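Local coordinates for protein glycoside hydrolase family 31 (Kribbella flavida DSM 17836, PDB 5X3I) that hydrolyses the alpha-1,3-glucosidic linkages of a cyclic tetrasaccharide derived from starch, releasing isomaltose inside the cell, at residues R652-D661 against Q674-L682. The protein carries 1 engineered substitution. Sequence-based numbering, arbitrary orientation.
Sequences RPLMRPLFFD and QYLLGDELL
Arg-656 pairs with Leu-676 across two short antiparallel strands: Arg-656 N gives a hydrogen bond to Leu-676 O (2.8 Å) and Leu-676 N one back to Arg-656 O (2.8 Å). Arg-656 CB starts 3.3 Å from Leu-676 O. CG is anti to the backbone N (chi1 -172°), and a bend at chi3 (-51°) turns the guanidinium back toward Pro-653, whose carbonyl oxygen takes both NE and NH2. At the far end Arg-656 NH1 and NH2 both close end-on on one oxygen, Asp-679 OD1, NH2 at 2.9 Å; a second salt bridge joins Arg-656 NH1 to the syn lone pair of Asp-661 OD2 at 2.9 Å. All these acceptors lie near the guanidinium plane, which fixes its rotation, while Arg-652 CB and Gly-678 O sit over opposite faces. Arg-652 completes a four-residue salt-bridge network, bonding Asp-661 OD1 through NH1 and holding Asp-679 OD1 over its own face, a long, purely electrostatic link. Gly-678 N continues the pairing to Leu-654 O. On the other side of the sheet Met-655 lies extended over the Tyr-675 ring, CG 3.7 Å from Tyr-675 CD2, with the sulfur farther above the face in a Met-aromatic contact. Strand 655-656 edges the antiparallel sheet of the family 31 C-terminal domain, beside the beta hairpin 675-677/681-683. Helix 622-650 flanks the turn, Arg-646 salt-bridged to Asp-679, and Tyr-675 reaches Leu-552 of helix 541-556 and, through OH, Phe-588 O.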
ATOM      1  N   ARG A 652      -1.022  20.439  -9.075  1.00 19.38           N
ATOM      2  CA  ARG A 652      -0.946  19.746 -10.361  1.00 18.02           C
ATOM      3  C   ARG A 652       0.074  18.616 -10.263  1.00 16.71           C
ATOM      4  O   ARG A 652       1.236  18.873  -9.985  1.00 22.07           O
ATOM      5  CB  ARG A 652      -0.562  20.702 -11.493  1.00 20.72           C
ATOM      6  CG  ARG A 652      -1.600  21.768 -11.831  1.00 22.89           C
ATOM      7  CD  ARG A 652      -1.577  22.100 -13.326  1.00 24.79           C
ATOM      8  NE  ARG A 652      -0.741  23.247 -13.626  1.00 29.97           N
ATOM      9  CZ  ARG A 652      -0.298  23.563 -14.841  1.00 32.22           C
ATOM     10  NH1 ARG A 652      -0.600  22.813 -15.892  1.00 26.19           N
ATOM     11  NH2 ARG A 652       0.461  24.633 -15.001  1.00 32.88           N
ATOM     12  N   PRO A 653      -0.364  17.365 -10.481  1.00 18.54           N
ATOM     13  CA  PRO A 653       0.445  16.173 -10.189  1.00 19.51           C
ATOM     14  C   PRO A 653       1.785  16.071 -10.919  1.00 19.20           C
ATOM     15  O   PRO A 653       1.959  16.624 -11.998  1.00 21.16           O
ATOM     16  CB  PRO A 653      -0.469  15.026 -10.619  1.00 15.65           C
ATOM     17  CG  PRO A 653      -1.846  15.557 -10.352  1.00 17.24           C
ATOM     18  CD  PRO A 653      -1.762  17.005 -10.784  1.00 20.06           C
ATOM     19  N   LEU A 654       2.713  15.348 -10.305  1.00 19.77           N
ATOM     20  CA  LEU A 654       4.018  15.082 -10.901  1.00 17.24           C
ATOM     21  C   LEU A 654       3.941  13.988 -11.958  1.00 15.62           C
ATOM     22  O   LEU A 654       4.434  14.160 -13.063  1.00 20.55           O
ATOM     23  CB  LEU A 654       5.028  14.705  -9.817  1.00 15.82           C
ATOM     24  CG  LEU A 654       6.451  14.403 -10.283  1.00 17.44           C
ATOM     25  CD1 LEU A 654       6.985  15.555 -11.138  1.00 16.20           C
ATOM     26  CD2 LEU A 654       7.361  14.135  -9.066  1.00 15.21           C
ATOM     27  N   MET A 655       3.302  12.867 -11.632  1.00 17.76           N
ATOM     28  CA  MET A 655       3.041  11.867 -12.647  1.00 17.07           C
ATOM     29  C   MET A 655       1.564  12.066 -13.010  1.00 18.69           C
ATOM     30  O   MET A 655       0.669  11.597 -12.314  1.00 19.84           O
ATOM     31  CB  MET A 655       3.339  10.468 -12.084  1.00 17.91           C
ATOM     32  CG  MET A 655       3.203   9.296 -13.037  1.00 13.49           C
ATOM     33  SD  MET A 655       3.585   7.745 -12.196  1.00 17.23           S
ATOM     34  CE  MET A 655       3.563   6.589 -13.547  1.00 12.85           C
ATOM     35  N   ARG A 656       1.329  12.695 -14.158  1.00 20.34           N
ATOM     36  CA  ARG A 656       0.076  13.420 -14.359  1.00 17.75           C
ATOM     37  C   ARG A 656      -0.778  12.886 -15.492  1.00 18.26           C
ATOM     38  O   ARG A 656      -0.424  13.044 -16.663  1.00 20.58           O
ATOM     39  CB  ARG A 656       0.363  14.911 -14.593  1.00 19.14           C
ATOM     40  CG  ARG A 656      -0.883  15.803 -14.633  1.00 18.42           C
ATOM     41  CD  ARG A 656      -0.525  17.232 -15.026  1.00 19.30           C
ATOM     42  NE  ARG A 656       0.562  17.766 -14.213  1.00 18.59           N
ATOM     43  CZ  ARG A 656       1.188  18.912 -14.462  1.00 19.39           C
ATOM     44  NH1 ARG A 656       0.837  19.656 -15.501  1.00 21.14           N
ATOM     45  NH2 ARG A 656       2.173  19.318 -13.671  1.00 18.82           N
ATOM     46  N   PRO A 657      -1.917  12.266 -15.146  1.00 16.84           N
ATOM     47  CA  PRO A 657      -2.908  11.882 -16.154  1.00 18.00           C
ATOM     48  C   PRO A 657      -3.288  13.095 -16.994  1.00 17.78           C
ATOM     49  O   PRO A 657      -3.333  14.200 -16.477  1.00 18.64           O
ATOM     50  CB  PRO A 657      -4.094  11.393 -15.314  1.00 17.01           C
ATOM     51  CG  PRO A 657      -3.497  10.949 -14.041  1.00 14.74           C
ATOM     52  CD  PRO A 657      -2.347  11.892 -13.789  1.00 15.82           C
ATOM     53  N   LEU A 658      -3.542  12.891 -18.273  1.00 19.55           N
ATOM     54  CA  LEU A 658      -3.811  14.007 -19.166  1.00 21.77           C
ATOM     55  C   LEU A 658      -5.093  14.778 -18.838  1.00 22.08           C
ATOM     56  O   LEU A 658      -5.260  15.901 -19.297  1.00 25.55           O
ATOM     57  CB  LEU A 658      -3.859  13.524 -20.614  1.00 20.68           C
ATOM     58  CG  LEU A 658      -2.525  13.507 -21.361  1.00 23.96           C
ATOM     59  CD1 LEU A 658      -1.598  12.464 -20.787  1.00 21.83           C
ATOM     60  CD2 LEU A 658      -2.746  13.255 -22.840  1.00 21.43           C
ATOM     61  N   PHE A 659      -5.985  14.209 -18.031  1.00 23.68           N
ATOM     62  CA  PHE A 659      -7.253  14.896 -17.782  1.00 21.12           C
ATOM     63  C   PHE A 659      -7.073  16.134 -16.906  1.00 23.03           C
ATOM     64  O   PHE A 659      -7.960  16.973 -16.833  1.00 24.13           O
ATOM     65  CB  PHE A 659      -8.302  13.942 -17.186  1.00 20.20           C
ATOM     66  CG  PHE A 659      -8.109  13.603 -15.727  1.00 20.56           C
ATOM     67  CD1 PHE A 659      -8.620  14.416 -14.733  1.00 20.23           C
ATOM     68  CD2 PHE A 659      -7.489  12.428 -15.356  1.00 19.33           C
ATOM     69  CE1 PHE A 659      -8.466  14.090 -13.401  1.00 20.37           C
ATOM     70  CE2 PHE A 659      -7.336  12.100 -14.025  1.00 18.33           C
ATOM     71  CZ  PHE A 659      -7.827  12.930 -13.050  1.00 16.84           C
ATOM     72  N   PHE A 660      -5.914  16.272 -16.269  1.00 23.15           N
ATOM     73  CA  PHE A 660      -5.662  17.455 -15.453  1.00 20.66           C
ATOM     74  C   PHE A 660      -5.508  18.701 -16.303  1.00 22.63           C
ATOM     75  O   PHE A 660      -6.053  19.754 -15.989  1.00 23.42           O
ATOM     76  CB  PHE A 660      -4.413  17.268 -14.583  1.00 19.59           C
ATOM     77  CG  PHE A 660      -4.674  16.498 -13.324  1.00 19.14           C
ATOM     78  CD1 PHE A 660      -4.991  17.155 -12.155  1.00 15.55           C
ATOM     79  CD2 PHE A 660      -4.640  15.120 -13.324  1.00 17.39           C
ATOM     80  CE1 PHE A 660      -5.249  16.451 -11.005  1.00 17.72           C
ATOM     81  CE2 PHE A 660      -4.903  14.406 -12.176  1.00 16.60           C
ATOM     82  CZ  PHE A 660      -5.204  15.070 -11.016  1.00 15.89           C
ATOM     83  N   ASP A 661      -4.798  18.580 -17.408  1.00 25.19           N
ATOM     84  CA  ASP A 661      -4.575  19.708 -18.281  1.00 26.44           C
ATOM     85  C   ASP A 661      -5.513  19.730 -19.484  1.00 27.10           C
ATOM     86  O   ASP A 661      -5.614  20.709 -20.139  1.00 28.03           O
ATOM     87  CB  ASP A 661      -3.131  19.764 -18.761  1.00 25.56           C
ATOM     88  CG  ASP A 661      -2.136  19.932 -17.628  1.00 25.00           C
ATOM     89  OD1 ASP A 661      -2.344  20.753 -16.779  1.00 23.40           O
ATOM     90  OD2 ASP A 661      -1.169  19.212 -17.616  1.00 26.90           O
ATOM     91  N   GLN A 674      -0.584   6.810 -20.769  1.00 23.83           N
ATOM     92  CA  GLN A 674       0.188   8.021 -21.029  1.00 20.54           C
ATOM     93  C   GLN A 674       0.089   8.994 -19.880  1.00 18.68           C
ATOM     94  O   GLN A 674      -0.920   9.041 -19.192  1.00 26.31           O
ATOM     95  CB  GLN A 674      -0.293   8.734 -22.295  1.00 22.51           C
ATOM     96  CG  GLN A 674      -0.074   7.988 -23.564  1.00 25.73           C
ATOM     97  CD  GLN A 674      -0.472   8.796 -24.778  1.00 22.63           C
ATOM     98  OE1 GLN A 674      -0.359   8.321 -25.899  1.00 25.97           O
ATOM     99  NE2 GLN A 674      -0.930  10.017 -24.558  1.00 19.52           N
ATOM    100  N   TYR A 675       1.128   9.788 -19.684  1.00 19.17           N
ATOM    101  CA  TYR A 675       1.081  10.828 -18.672  1.00 18.45           C
ATOM    102  C   TYR A 675       2.100  11.917 -18.931  1.00 17.99           C
ATOM    103  O   TYR A 675       3.067  11.722 -19.660  1.00 20.07           O
ATOM    104  CB  TYR A 675       1.305  10.234 -17.279  1.00 18.25           C
ATOM    105  CG  TYR A 675       2.624   9.522 -17.120  1.00 18.51           C
ATOM    106  CD1 TYR A 675       2.769   8.196 -17.502  1.00 17.62           C
ATOM    107  CD2 TYR A 675       3.730  10.174 -16.575  1.00 17.01           C
ATOM    108  CE1 TYR A 675       3.966   7.541 -17.355  1.00 15.26           C
ATOM    109  CE2 TYR A 675       4.927   9.527 -16.418  1.00 16.24           C
ATOM    110  CZ  TYR A 675       5.047   8.217 -16.816  1.00 16.48           C
ATOM    111  OH  TYR A 675       6.244   7.574 -16.673  1.00 18.66           O
ATOM    112  N   LEU A 676       1.880  13.064 -18.313  1.00 20.35           N
ATOM    113  CA  LEU A 676       2.862  14.124 -18.313  1.00 19.33           C
ATOM    114  C   LEU A 676       3.722  13.973 -17.063  1.00 20.38           C
ATOM    115  O   LEU A 676       3.187  13.789 -15.970  1.00 18.24           O
ATOM    116  CB  LEU A 676       2.192  15.495 -18.339  1.00 19.10           C
ATOM    117  CG  LEU A 676       1.374  15.813 -19.592  1.00 23.62           C
ATOM    118  CD1 LEU A 676       0.474  16.996 -19.332  1.00 27.19           C
ATOM    119  CD2 LEU A 676       2.300  16.097 -20.761  1.00 21.47           C
ATOM    120  N   LEU A 677       5.041  14.018 -17.230  1.00 17.13           N
ATOM    121  CA  LEU A 677       5.935  14.084 -16.087  1.00 16.33           C
ATOM    122  C   LEU A 677       6.246  15.556 -15.856  1.00 16.05           C
ATOM    123  O   LEU A 677       7.024  16.162 -16.592  1.00 20.88           O
ATOM    124  CB  LEU A 677       7.203  13.277 -16.355  1.00 17.94           C
ATOM    125  CG  LEU A 677       8.322  13.296 -15.305  1.00 16.19           C
ATOM    126  CD1 LEU A 677       7.943  12.447 -14.117  1.00 16.32           C
ATOM    127  CD2 LEU A 677       9.619  12.797 -15.911  1.00 14.70           C
ATOM    128  N   GLY A 678       5.683  16.114 -14.798  1.00 15.14           N
ATOM    129  CA  GLY A 678       5.669  17.554 -14.646  1.00 16.33           C
ATOM    130  C   GLY A 678       4.923  18.230 -15.789  1.00 17.66           C
ATOM    131  O   GLY A 678       4.219  17.578 -16.558  1.00 18.86           O
ATOM    132  N   ASP A 679       5.095  19.540 -15.909  1.00 20.21           N
ATOM    133  CA  ASP A 679       4.443  20.318 -16.957  1.00 19.00           C
ATOM    134  C   ASP A 679       4.920  19.964 -18.364  1.00 23.22           C
ATOM    135  O   ASP A 679       4.124  19.920 -19.294  1.00 26.66           O
ATOM    136  CB  ASP A 679       4.670  21.816 -16.733  1.00 20.54           C
ATOM    137  CG  ASP A 679       3.992  22.334 -15.497  1.00 18.73           C
ATOM    138  OD1 ASP A 679       3.069  21.668 -15.013  1.00 25.69           O
ATOM    139  OD2 ASP A 679       4.369  23.412 -15.010  1.00 26.44           O
ATOM    140  N   GLU A 680       6.226  19.766 -18.528  1.00 24.42           N
ATOM    141  CA  GLU A 680       6.826  19.778 -19.864  1.00 20.00           C
ATOM    142  C   GLU A 680       6.991  18.487 -20.663  1.00 18.56           C
ATOM    143  O   GLU A 680       7.216  18.550 -21.865  1.00 19.33           O
ATOM    144  CB  GLU A 680       8.213  20.424 -19.758  1.00 19.25           C
ATOM    145  CG  GLU A 680       8.285  21.602 -18.801  1.00 21.04           C
ATOM    146  CD  GLU A 680       7.355  22.749 -19.163  1.00 25.01           C
ATOM    147  OE1 GLU A 680       6.776  22.746 -20.262  1.00 26.35           O
ATOM    148  OE2 GLU A 680       7.211  23.668 -18.341  1.00 25.12           O
ATOM    149  N   LEU A 681       6.864  17.326 -20.039  1.00 19.12           N
ATOM    150  CA  LEU A 681       7.200  16.090 -20.742  1.00 16.30           C
ATOM    151  C   LEU A 681       6.049  15.097 -20.751  1.00 18.77           C
ATOM    152  O   LEU A 681       5.473  14.815 -19.715  1.00 21.87           O
ATOM    153  CB  LEU A 681       8.422  15.417 -20.113  1.00 14.34           C
ATOM    154  CG  LEU A 681       9.785  16.111 -20.162  1.00 17.67           C
ATOM    155  CD1 LEU A 681      10.790  15.344 -19.310  1.00 15.22           C
ATOM    156  CD2 LEU A 681      10.276  16.236 -21.588  1.00 15.29           C
ATOM    157  N   LEU A 682       5.762  14.539 -21.921  1.00 19.49           N
ATOM    158  CA  LEU A 682       4.747  13.509 -22.059  1.00 18.21           C
ATOM    159  C   LEU A 682       5.412  12.159 -22.282  1.00 18.64           C
ATOM    160  O   LEU A 682       6.231  11.988 -23.186  1.00 21.50           O
ATOM    161  CB  LEU A 682       3.784  13.847 -23.203  1.00 19.90           C
ATOM    162  CG  LEU A 682       2.514  13.001 -23.330  1.00 19.57           C
ATOM    163  CD1 LEU A 682       1.411  13.811 -23.959  1.00 23.43           C
ATOM    164  CD2 LEU A 682       2.776  11.771 -24.159  1.00 20.08           C
TER